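Local structure of deoxyribodipyrimidine photo-lyase (Oryza sativa Japonica Group, 3UMV) at residues K372-L377 against L404-G409; Y363-L368 against A413-I418; A380-M385 against M397-K402. The protein uses FAD and light of 300-600 nm to split cyclobutane pyrimidine dimers in ultraviolet-damaged DNA back into separate pyrimidines. One frame throughout, in Å; residues are numbered along the deposited sequence. Where two conformers were deposited one is given.

Interaction 1. Residues K372-L377 against L404-G409. With EDO (1,2-ethanediol), chain F.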
loop_
_atom_site.group_PDB
_atom_site.type_symbol
_atom_site.label_atom_id
_atom_site.label_comp_id
_atom_site.label_asym_id
_atom_site.label_seq_id
_atom_site.Cartn_x
_atom_site.Cartn_y
_atom_site.Cartn_z
ATOM N N LYS A 372 18.951 0.491 19.955
ATOM C CA LYS A 372 19.776 0.490 21.158
ATOM C C LYS A 372 19.067 -0.041 22.410
ATOM O O LYS A 372 19.228 0.509 23.498
ATOM C CB LYS A 372 20.321 1.899 21.428
ATOM C CG LYS A 372 21.066 2.536 20.250
ATOM C CD LYS A 372 22.350 1.803 19.907
ATOM C CE LYS A 372 23.135 2.561 18.834
ATOM N NZ LYS A 372 24.390 1.864 18.426
ATOM N N THR A 373 18.303 -1.119 22.265
ATOM C CA THR A 373 17.648 -1.717 23.415
ATOM C C THR A 373 18.421 -2.913 23.980
ATOM O O THR A 373 19.375 -3.404 23.364
ATOM C CB THR A 373 16.229 -2.175 23.076
ATOM O OG1 THR A 373 16.274 -3.412 22.342
ATOM C CG2 THR A 373 15.494 -1.103 22.266
ATOM N N HIS A 374 17.974 -3.376 25.143
ATOM C CA HIS A 374 18.516 -4.567 25.788
ATOM C C HIS A 374 18.145 -5.850 25.039
ATOM O O HIS A 374 18.673 -6.917 25.339
ATOM C CB HIS A 374 17.965 -4.678 27.208
ATOM C CG HIS A 374 16.500 -4.981 27.253
ATOM N ND1 HIS A 374 15.538 -4.018 27.042
ATOM C CD2 HIS A 374 15.833 -6.145 27.448
ATOM C CE1 HIS A 374 14.339 -4.568 27.127
ATOM N NE2 HIS A 374 14.489 -5.857 27.377
ATOM N N ASP A 375 17.226 -5.746 24.086
ATOM C CA ASP A 375 16.655 -6.922 23.407
ATOM C C ASP A 375 17.273 -7.129 22.022
ATOM O O ASP A 375 16.971 -6.383 21.093
ATOM C CB ASP A 375 15.136 -6.728 23.304
ATOM C CG ASP A 375 14.416 -7.904 22.631
ATOM O OD1 ASP A 375 13.175 -8.015 22.791
ATOM O OD2 ASP A 375 15.070 -8.726 21.967
ATOM N N PRO A 376 18.151 -8.139 21.867
ATOM C CA PRO A 376 18.841 -8.280 20.585
ATOM C C PRO A 376 17.918 -8.737 19.460
ATOM O O PRO A 376 18.205 -8.444 18.310
ATOM C CB PRO A 376 19.903 -9.346 20.869
ATOM C CG PRO A 376 19.345 -10.127 21.994
ATOM C CD PRO A 376 18.600 -9.145 22.847
ATOM N N LEU A 377 16.848 -9.445 19.799
ATOM C CA LEU A 377 15.851 -9.847 18.818
ATOM C C LEU A 377 15.114 -8.603 18.284
ATOM O O LEU A 377 14.941 -8.450 17.080
ATOM C CB LEU A 377 14.876 -10.855 19.414
ATOM C CG LEU A 377 13.751 -11.285 18.465
ATOM C CD1 LEU A 377 14.311 -11.838 17.142
ATOM C CD2 LEU A 377 12.852 -12.301 19.142
ATOM N N LEU A 404 5.091 -0.716 22.441
ATOM C CA LEU A 404 4.070 -0.533 23.480
ATOM C C LEU A 404 4.638 -0.810 24.874
ATOM O O LEU A 404 4.389 -0.066 25.845
ATOM C CB LEU A 404 2.880 -1.459 23.223
ATOM C CG LEU A 404 1.833 -1.514 24.337
ATOM C CD1 LEU A 404 1.209 -0.134 24.554
ATOM C CD2 LEU A 404 0.760 -2.550 24.005
ATOM N N GLU A 405 5.422 -1.876 24.977
ATOM C CA GLU A 405 5.952 -2.287 26.274
ATOM C C GLU A 405 7.021 -1.345 26.830
ATOM O O GLU A 405 7.232 -1.293 28.030
ATOM C CB GLU A 405 6.539 -3.686 26.149
ATOM C CG GLU A 405 6.742 -4.396 27.468
ATOM C CD GLU A 405 7.155 -5.839 27.280
ATOM O OE1 GLU A 405 7.229 -6.562 28.287
ATOM O OE2 GLU A 405 7.383 -6.261 26.129
ATOM N N TRP A 406 7.699 -0.613 25.955
ATOM C CA TRP A 406 8.836 0.196 26.365
ATOM C C TRP A 406 8.611 1.689 26.143
ATOM O O TRP A 406 9.564 2.444 26.009
ATOM C CB TRP A 406 10.098 -0.223 25.598
ATOM C CG TRP A 406 10.458 -1.660 25.769
ATOM C CD1 TRP A 406 10.168 -2.466 26.836
ATOM C CD2 TRP A 406 11.154 -2.474 24.826
ATOM N NE1 TRP A 406 10.664 -3.737 26.613
ATOM C CE2 TRP A 406 11.269 -3.760 25.382
ATOM C CE3 TRP A 406 11.691 -2.237 23.555
ATOM C CZ2 TRP A 406 11.901 -4.809 24.709
ATOM C CZ3 TRP A 406 12.334 -3.280 22.896
ATOM C CH2 TRP A 406 12.421 -4.545 23.471
ATOM N N THR A 407 7.360 2.121 26.071
ATOM C CA THR A 407 7.112 3.554 26.005
ATOM C C THR A 407 6.084 3.973 27.040
ATOM O O THR A 407 5.411 3.132 27.639
ATOM C CB THR A 407 6.716 4.032 24.590
ATOM O OG1 THR A 407 5.540 3.341 24.157
ATOM C CG2 THR A 407 7.849 3.771 23.602
ATOM N N SER A 408 5.980 5.277 27.264
ATOM C CA SER A 408 5.181 5.801 28.369
ATOM C C SER A 408 3.678 5.503 28.275
ATOM O O SER A 408 3.002 5.384 29.301
ATOM C CB SER A 408 5.425 7.308 28.550
ATOM O OG SER A 408 5.035 8.025 27.389
ATOM N N GLY A 409 3.153 5.379 27.058
ATOM C CA GLY A 409 1.756 5.032 26.870
ATOM C C GLY A 409 1.490 4.630 25.435
ATOM O O GLY A 409 2.343 4.829 24.565
HETATM C C1 EDO F . 5.186 -6.286 31.086
HETATM O O1 EDO F . 6.106 -5.408 30.562
HETATM C C2 EDO F . 3.996 -6.482 30.449
HETATM O O2 EDO F . 3.109 -7.411 30.935
#
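The indole of W406 reaches from the end of helix 393-405 into the turn before helix 376-388, where T373, H374 and D375 close round its six-membered ring. Its CG lies beside the backbone N and opposite the carbonyl carbon (chi1 -58°), which sends the ring across to the other segment. H374 meets it in an offset edge-to-face pair: the imidazole edge is turned toward the indole face, with the imidazole and six-membered-ring centroids 5.0 Å apart and planes at 64°. The nearest atoms are H374 CE1 and W406 CZ2, at 3.4 Å, and the imidazole is fixed by a hydrogen bond between its ND1 and Y363 OH. At the far corner of the indole, D375 CB lies 3.5 Å from W406 CH2, while T373 CG2 meets W406 CZ3 at 3.9 Å. The turn has its own scaffold. T373 OG1 accepts from D375 N at 3.1 Å, an ST turn, and D375 is the N-cap of helix 376-388, its OD2 taking a weak bond from L377 N. With CG opposite its own N (chi1 -179°), D375 brings OD1 to Y398 OH, a hydrogen bond to the neighbouring helix. W406 is predicted to belong to the tryptophan electron-transfer chain of this photolyase, and its ring packs edge-to-face with W378, another predicted member. An alanine in place of W406 would take away the indole and would probably cost the H374 edge its aromatic face and open a gap beside D375 CB. On the preceding residue, E405 OE1 accepts from O1 of a bound 1,2-ethanediol at 2.8 Å.

Interaction 2. Residues Y363-L368 against A413-I418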
loop_
_atom_site.group_PDB
_atom_site.type_symbol
_atom_site.label_atom_id
_atom_site.label_comp_id
_atom_site.label_asym_id
_atom_site.label_seq_id
_atom_site.Cartn_x
_atom_site.Cartn_y
_atom_site.Cartn_z
ATOM N N TYR A 363 12.286 3.458 26.454
ATOM C CA TYR A 363 13.230 3.934 25.444
ATOM C C TYR A 363 12.673 5.139 24.724
ATOM O O TYR A 363 11.469 5.233 24.510
ATOM C CB TYR A 363 13.552 2.839 24.412
ATOM C CG TYR A 363 14.334 1.705 25.013
ATOM C CD1 TYR A 363 13.764 0.448 25.181
ATOM C CD2 TYR A 363 15.630 1.907 25.463
ATOM C CE1 TYR A 363 14.478 -0.580 25.765
ATOM C CE2 TYR A 363 16.347 0.890 26.043
ATOM C CZ TYR A 363 15.777 -0.347 26.194
ATOM O OH TYR A 363 16.508 -1.354 26.782
ATOM N N THR A 364 13.549 6.059 24.336
ATOM C CA THR A 364 13.124 7.199 23.545
ATOM C C THR A 364 12.983 6.765 22.099
ATOM O O THR A 364 13.434 5.680 21.708
ATOM C CB THR A 364 14.147 8.352 23.596
ATOM O OG1 THR A 364 15.380 7.937 22.994
ATOM C CG2 THR A 364 14.413 8.770 25.027
ATOM N N ARG A 365 12.379 7.631 21.299
ATOM C CA ARG A 365 12.254 7.372 19.872
ATOM C C ARG A 365 13.629 7.206 19.223
ATOM O O ARG A 365 13.833 6.289 18.422
ATOM C CB ARG A 365 11.436 8.477 19.196
ATOM C CG ARG A 365 11.360 8.365 17.681
ATOM C CD ARG A 365 10.398 9.401 17.101
ATOM N NE ARG A 365 9.031 9.157 17.561
ATOM C CZ ARG A 365 7.936 9.693 17.021
ATOM N NH1 ARG A 365 8.027 10.523 15.992
ATOM N NH2 ARG A 365 6.747 9.402 17.521
ATOM N N GLU A 366 14.580 8.066 19.591
ATOM C CA GLU A 366 15.928 7.983 19.030
ATOM C C GLU A 366 16.596 6.642 19.330
ATOM O O GLU A 366 17.207 6.042 18.446
ATOM C CB GLU A 366 16.811 9.152 19.502
ATOM C CG GLU A 366 18.262 9.105 18.991
ATOM C CD GLU A 366 19.247 8.493 20.000
ATOM O OE1 GLU A 366 19.212 8.870 21.198
ATOM O OE2 GLU A 366 20.066 7.634 19.591
ATOM N N GLN A 367 16.462 6.174 20.569
ATOM C CA GLN A 367 17.042 4.898 20.995
ATOM C C GLN A 367 16.424 3.703 20.263
ATOM O O GLN A 367 17.137 2.769 19.885
ATOM C CB GLN A 367 16.894 4.710 22.503
ATOM C CG GLN A 367 17.837 5.597 23.318
ATOM C CD GLN A 367 17.454 5.690 24.783
ATOM O OE1 GLN A 367 16.330 5.385 25.162
ATOM N NE2 GLN A 367 18.400 6.134 25.621
ATOM N N LEU A 368 15.108 3.734 20.086
ATOM C CA LEU A 368 14.424 2.706 19.304
ATOM C C LEU A 368 14.879 2.752 17.855
ATOM O O LEU A 368 15.231 1.728 17.261
ATOM C CB LEU A 368 12.910 2.893 19.399
ATOM C CG LEU A 368 12.305 2.663 20.790
ATOM C CD1 LEU A 368 10.867 3.172 20.885
ATOM C CD2 LEU A 368 12.392 1.193 21.198
ATOM N N ALA A 413 3.474 5.092 21.808
ATOM C CA ALA A 413 3.922 3.868 21.140
ATOM C C ALA A 413 3.435 3.827 19.688
ATOM O O ALA A 413 4.210 3.560 18.763
ATOM C CB ALA A 413 3.423 2.634 21.892
ATOM N N LEU A 414 2.147 4.102 19.506
ATOM C CA LEU A 414 1.525 4.078 18.183
ATOM C C LEU A 414 2.200 5.087 17.262
ATOM O O LEU A 414 2.521 4.778 16.105
ATOM C CB LEU A 414 0.033 4.384 18.306
ATOM C CG LEU A 414 -0.885 4.214 17.105
ATOM C CD1 LEU A 414 -0.830 2.772 16.588
ATOM C CD2 LEU A 414 -2.303 4.577 17.540
ATOM N N SER A 415 2.432 6.292 17.776
ATOM C CA SER A 415 3.063 7.352 16.990
ATOM C C SER A 415 4.474 6.958 16.567
ATOM O O SER A 415 4.906 7.221 15.444
ATOM C CB SER A 415 3.105 8.650 17.804
ATOM O OG SER A 415 3.756 9.673 17.082
ATOM N N THR A 416 5.202 6.330 17.478
ATOM C CA THR A 416 6.578 5.938 17.183
ATOM C C THR A 416 6.634 4.795 16.165
ATOM O O THR A 416 7.430 4.832 15.220
ATOM C CB THR A 416 7.354 5.610 18.479
ATOM O OG1 THR A 416 7.531 6.820 19.228
ATOM C CG2 THR A 416 8.714 5.057 18.158
ATOM N N ALA A 417 5.777 3.798 16.341
ATOM C CA ALA A 417 5.717 2.675 15.396
ATOM C C ALA A 417 5.409 3.170 13.982
ATOM O O ALA A 417 6.036 2.744 13.009
ATOM C CB ALA A 417 4.667 1.633 15.853
ATOM N N ILE A 418 4.421 4.060 13.874
ATOM C CA ILE A 418 3.970 4.558 12.585
ATOM C C ILE A 418 5.072 5.389 11.958
ATOM O O ILE A 418 5.376 5.245 10.788
ATOM C CB ILE A 418 2.646 5.387 12.730
ATOM C CG1 ILE A 418 1.472 4.451 13.026
ATOM C CG2 ILE A 418 2.363 6.227 11.494
ATOM C CD1 ILE A 418 0.183 5.196 13.384
#
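R365 reaches from the first turn of helix 365-369 to two hydroxyls on helix 410-424, in a helix-to-helix contact whose CA atoms come nearest at R365 and T416, 6.4 Å apart. A capping box starts the shorter helix: T364 OG1 accepts from Q367 N, and Q367 OE1 accepts from T364 N. From CB, which points toward the other helix, the R365 chain runs out extended through CG and CD, with CG opposite the backbone N. The bend at chi3 (-64°) then turns the guanidinium alongside T416. NE is the first polar atom to bind, 3.2 Å from T416 OG1. Beyond CZ, NH2 donates to that same OG1, giving a side-on grip of two nitrogens on one oxygen, which sits 16° out of the guanidinium plane. T416 OG1 is also hydrogen-bonded to E412 O of its own helix. One turn along from R365, L368 CD1 adds an apolar touch, 4.0 Å from T416 CG2. At the tip of the arginine, NH2 makes its second bond, to S415 OG, 3.0 Å away; that oxygen lies 5° out of the guanidinium plane.

Interaction 3. Residues A380-M385 against M397-K402. With URE (urea), chain J; FAD (flavin-adenine dinucleotide), chain I.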
loop_
_atom_site.group_PDB
_atom_site.type_symbol
_atom_site.label_atom_id
_atom_site.label_comp_id
_atom_site.label_asym_id
_atom_site.label_seq_id
_atom_site.Cartn_x
_atom_site.Cartn_y
_atom_site.Cartn_z
ATOM N N ALA A 380 17.410 -6.554 16.096
ATOM C CA ALA A 380 17.549 -7.180 14.781
ATOM C C ALA A 380 16.379 -6.817 13.870
ATOM O O ALA A 380 16.573 -6.515 12.703
ATOM C CB ALA A 380 17.691 -8.734 14.917
ATOM N N SER A 381 15.169 -6.842 14.415
ATOM C CA SER A 381 13.990 -6.519 13.620
ATOM C C SER A 381 14.035 -5.061 13.170
ATOM O O SER A 381 13.746 -4.751 12.019
ATOM C CB SER A 381 12.696 -6.842 14.373
ATOM O OG SER A 381 12.466 -5.978 15.471
ATOM N N GLN A 382 14.452 -4.171 14.069
ATOM C CA GLN A 382 14.603 -2.768 13.701
ATOM C C GLN A 382 15.658 -2.558 12.616
ATOM O O GLN A 382 15.438 -1.797 11.675
ATOM C CB GLN A 382 14.895 -1.918 14.947
ATOM C CG GLN A 382 15.224 -0.472 14.652
ATOM C CD GLN A 382 14.035 0.333 14.157
ATOM O OE1 GLN A 382 12.879 -0.037 14.370
ATOM N NE2 GLN A 382 14.316 1.445 13.495
ATOM N N LEU A 383 16.794 -3.253 12.725
ATOM C CA LEU A 383 17.855 -3.114 11.733
ATOM C C LEU A 383 17.476 -3.709 10.385
ATOM O O LEU A 383 17.926 -3.221 9.343
ATOM C CB LEU A 383 19.151 -3.756 12.234
ATOM C CG LEU A 383 19.777 -3.010 13.416
ATOM C CD1 LEU A 383 20.846 -3.853 14.090
ATOM C CD2 LEU A 383 20.341 -1.652 12.988
ATOM N N GLU A 384 16.660 -4.762 10.398
ATOM C CA GLU A 384 16.214 -5.358 9.147
ATOM C C GLU A 384 15.416 -4.301 8.397
ATOM O O GLU A 384 15.657 -4.059 7.223
ATOM C CB GLU A 384 15.393 -6.630 9.366
ATOM C CG GLU A 384 15.060 -7.362 8.048
ATOM C CD GLU A 384 14.216 -8.613 8.236
ATOM O OE1 GLU A 384 14.369 -9.542 7.419
ATOM O OE2 GLU A 384 13.394 -8.679 9.175
ATOM N N MET A 385 14.492 -3.645 9.091
ATOM C CA MET A 385 13.720 -2.563 8.487
ATOM C C MET A 385 14.626 -1.413 8.008
ATOM O O MET A 385 14.508 -0.938 6.879
ATOM C CB MET A 385 12.663 -2.058 9.473
ATOM C CG MET A 385 11.764 -0.983 8.902
ATOM S SD MET A 385 10.532 -0.382 10.081
ATOM C CE MET A 385 11.584 0.094 11.456
ATOM N N MET A 397 4.971 -7.765 14.085
ATOM C CA MET A 397 4.080 -7.890 15.242
ATOM C C MET A 397 4.865 -7.767 16.557
ATOM O O MET A 397 4.492 -6.993 17.439
ATOM C CB MET A 397 3.324 -9.222 15.202
ATOM C CG MET A 397 2.430 -9.365 13.997
ATOM S SD MET A 397 1.517 -10.936 13.991
ATOM C CE MET A 397 2.745 -12.013 13.300
ATOM N N TYR A 398 5.949 -8.534 16.678
ATOM C CA TYR A 398 6.820 -8.489 17.847
ATOM C C TYR A 398 7.376 -7.076 18.054
ATOM O O TYR A 398 7.291 -6.512 19.139
ATOM C CB TYR A 398 7.972 -9.477 17.660
ATOM C CG TYR A 398 8.934 -9.544 18.822
ATOM C CD1 TYR A 398 10.094 -8.776 18.847
ATOM C CD2 TYR A 398 8.672 -10.375 19.903
ATOM C CE1 TYR A 398 10.984 -8.856 19.930
ATOM C CE2 TYR A 398 9.538 -10.455 20.974
ATOM C CZ TYR A 398 10.680 -9.693 20.992
ATOM O OH TYR A 398 11.520 -9.793 22.078
ATOM N N TRP A 399 7.901 -6.512 16.974
ATOM C CA TRP A 399 8.534 -5.192 16.967
ATOM C C TRP A 399 7.603 -4.117 17.503
ATOM O O TRP A 399 7.970 -3.339 18.394
ATOM C CB TRP A 399 8.962 -4.881 15.536
ATOM C CG TRP A 399 9.438 -3.503 15.279
ATOM C CD1 TRP A 399 10.698 -3.015 15.478
ATOM C CD2 TRP A 399 8.684 -2.442 14.689
ATOM N NE1 TRP A 399 10.762 -1.700 15.079
ATOM C CE2 TRP A 399 9.537 -1.324 14.597
ATOM C CE3 TRP A 399 7.366 -2.325 14.241
ATOM C CZ2 TRP A 399 9.110 -0.103 14.080
ATOM C CZ3 TRP A 399 6.948 -1.117 13.732
ATOM C CH2 TRP A 399 7.813 -0.026 13.645
ATOM N N ALA A 400 6.383 -4.070 17.002
ATOM C CA ALA A 400 5.472 -3.022 17.430
ATOM C C ALA A 400 4.973 -3.231 18.862
ATOM O O ALA A 400 4.746 -2.270 19.596
ATOM C CB ALA A 400 4.291 -2.893 16.448
ATOM N N LYS A 401 4.781 -4.486 19.251
ATOM C CA LYS A 401 4.359 -4.781 20.611
ATOM C C LYS A 401 5.402 -4.410 21.663
ATOM O O LYS A 401 5.051 -3.971 22.772
ATOM C CB LYS A 401 3.949 -6.239 20.740
ATOM C CG LYS A 401 2.636 -6.517 20.033
ATOM C CD LYS A 401 2.119 -7.907 20.325
ATOM C CE LYS A 401 0.792 -8.139 19.568
ATOM N NZ LYS A 401 -0.326 -7.366 20.166
ATOM N N LYS A 402 6.682 -4.585 21.343
ATOM C CA LYS A 402 7.727 -4.127 22.267
ATOM C C LYS A 402 7.722 -2.605 22.416
ATOM O O LYS A 402 8.032 -2.071 23.481
ATOM C CB LYS A 402 9.108 -4.603 21.831
ATOM C CG LYS A 402 9.306 -6.105 21.913
ATOM C CD LYS A 402 9.165 -6.595 23.345
ATOM C CE LYS A 402 8.115 -7.679 23.431
ATOM N NZ LYS A 402 8.155 -8.430 24.730
HETATM C C URE J . 11.723 -10.326 4.607
HETATM O O URE J . 12.113 -9.526 5.458
HETATM N N1 URE J . 12.017 -11.604 4.707
HETATM N N2 URE J . 11.154 -9.881 3.515
HETATM P PA FAD I . 3.253 -12.129 2.311
HETATM O O1A FAD I . 3.189 -12.993 3.534
HETATM O O2A FAD I . 3.806 -12.813 1.091
HETATM O O5B FAD I . 1.787 -11.549 2.035
HETATM C C5B FAD I . 1.319 -11.288 0.730
HETATM C C4B FAD I . 0.451 -10.025 0.731
HETATM O O4B FAD I . -0.653 -10.139 1.615
HETATM C C3B FAD I . 1.216 -8.815 1.230
HETATM O O3B FAD I . 1.985 -8.230 0.206
HETATM C C2B FAD I . 0.093 -7.916 1.657
HETATM O O2B FAD I . -0.518 -7.347 0.515
HETATM C C1B FAD I . -0.887 -8.898 2.245
HETATM N N9A FAD I . -0.707 -9.017 3.701
HETATM C C8A FAD I . 0.054 -9.930 4.381
HETATM N N7A FAD I . -0.082 -9.675 5.704
HETATM C C5A FAD I . -0.907 -8.603 5.868
HETATM C C6A FAD I . -1.401 -7.907 6.978
HETATM N N6A FAD I . -1.162 -8.306 8.227
HETATM N N1A FAD I . -2.250 -6.838 6.795
HETATM C C2A FAD I . -2.618 -6.463 5.523
HETATM N N3A FAD I . -2.128 -7.145 4.431
HETATM C C4A FAD I . -1.302 -8.200 4.608
HETATM N N1 FAD I . 1.976 -4.129 5.232
HETATM C C2 FAD I . 2.201 -3.231 4.230
HETATM O O2 FAD I . 1.855 -3.547 3.091
HETATM N N3 FAD I . 2.776 -2.002 4.503
HETATM C C4 FAD I . 3.148 -1.671 5.794
HETATM O O4 FAD I . 3.666 -0.576 6.034
HETATM C C4X FAD I . 2.903 -2.589 6.809
HETATM N N5 FAD I . 3.261 -2.327 8.111
HETATM C C5X FAD I . 2.992 -3.242 9.109
HETATM C C6 FAD I . 3.331 -2.951 10.437
HETATM C C7 FAD I . 3.064 -3.878 11.449
HETATM C C7M FAD I . 3.426 -3.535 12.871
HETATM C C8 FAD I . 2.466 -5.098 11.120
HETATM C C8M FAD I . 2.160 -6.134 12.160
HETATM C C9 FAD I . 2.148 -5.378 9.802
HETATM C C9A FAD I . 2.405 -4.457 8.803
HETATM N N10 FAD I . 2.087 -4.747 7.492
HETATM C C10 FAD I . 2.330 -3.809 6.519
HETATM C "C1'" FAD I . 1.444 -6.069 7.094
HETATM C "C2'" FAD I . 2.465 -7.189 6.718
HETATM O "O2'" FAD I . 3.528 -7.359 7.662
HETATM C "C3'" FAD I . 3.100 -7.014 5.326
HETATM O "O3'" FAD I . 2.087 -6.798 4.380
HETATM C "C4'" FAD I . 3.925 -8.224 4.880
HETATM O "O4'" FAD I . 4.962 -8.465 5.813
HETATM C "C5'" FAD I . 4.480 -7.933 3.487
HETATM O "O5'" FAD I . 5.469 -8.831 3.044
HETATM P P FAD I . 5.120 -9.857 1.860
HETATM O O1P FAD I . 4.516 -9.127 0.676
HETATM O O2P FAD I . 6.359 -10.633 1.496
HETATM O O3P FAD I . 4.079 -10.775 2.681
#
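W399 carries the contact between helices 393-405 and 376-388, its indole meeting S381, Q382 and M385. Along the segment M397 comes first, on the flavin side of its helix, and sets CG 3.7 Å from the FAD methyl C8M. Next is Y398, whose ring takes K402 CG over one face. W399 follows and holds its CG anti to the backbone N, which carries the indole across to helix 376-388. Its NE1 donates to Q382 OE1 at 2.8 Å with an N-H...O angle of 152°. The donor lies in the carbonyl plane, and amide and indole are nearly coplanar, 20° apart. Q382 bends at chi2 to present that oxygen, and its NE2 is held by E369 O, which fixes which end of the amide faces the indole. At the ring edge, S381 OG lies 3.5 Å from W399 CD1, its own hydrogen bond going to W378 O. M385 crosses the indole at about a right angle in a Met-aromatic contact, its SD 4.8 Å from the six-membered-ring centroid and lying obliquely to the ring, with CE 3.6 Å from W399 CZ2. W399 is a predicted tryptophanyl-radical site, and its ring meets that of W378, another such site, nearly parallel to it. A400 then places CB 3.7 Å from the second flavin methyl, C7M. The two segment axes pass 10.0 Å apart at 114°, with L420 of helix 410-424 packed against Q382, M385 and W399, and helix 472-489 meeting segment 380-385 through Y475, Y478 and V479.

In the fold
The three contacts nest along the chain: interaction 3 lies inside the loop closed by interaction 1, which lies inside that of interaction 2. Their centres are 9 to 11 Å apart, on one side of the chain's centre, in the helical part of the chain. Interactions 1 and 3 share helices 376-388 and 393-405; interaction 2 joins the helices just before and after that pair. Direct touches tie them together, such as K372 N to Q367 O between interactions 1 and 2. W406 belongs to interaction 1 and W399 to interaction 3, and W378 lies close to all three contacts, consistent with a predicted route that carries electrons inward to FAD, W399 being the nearer of W399 and W406.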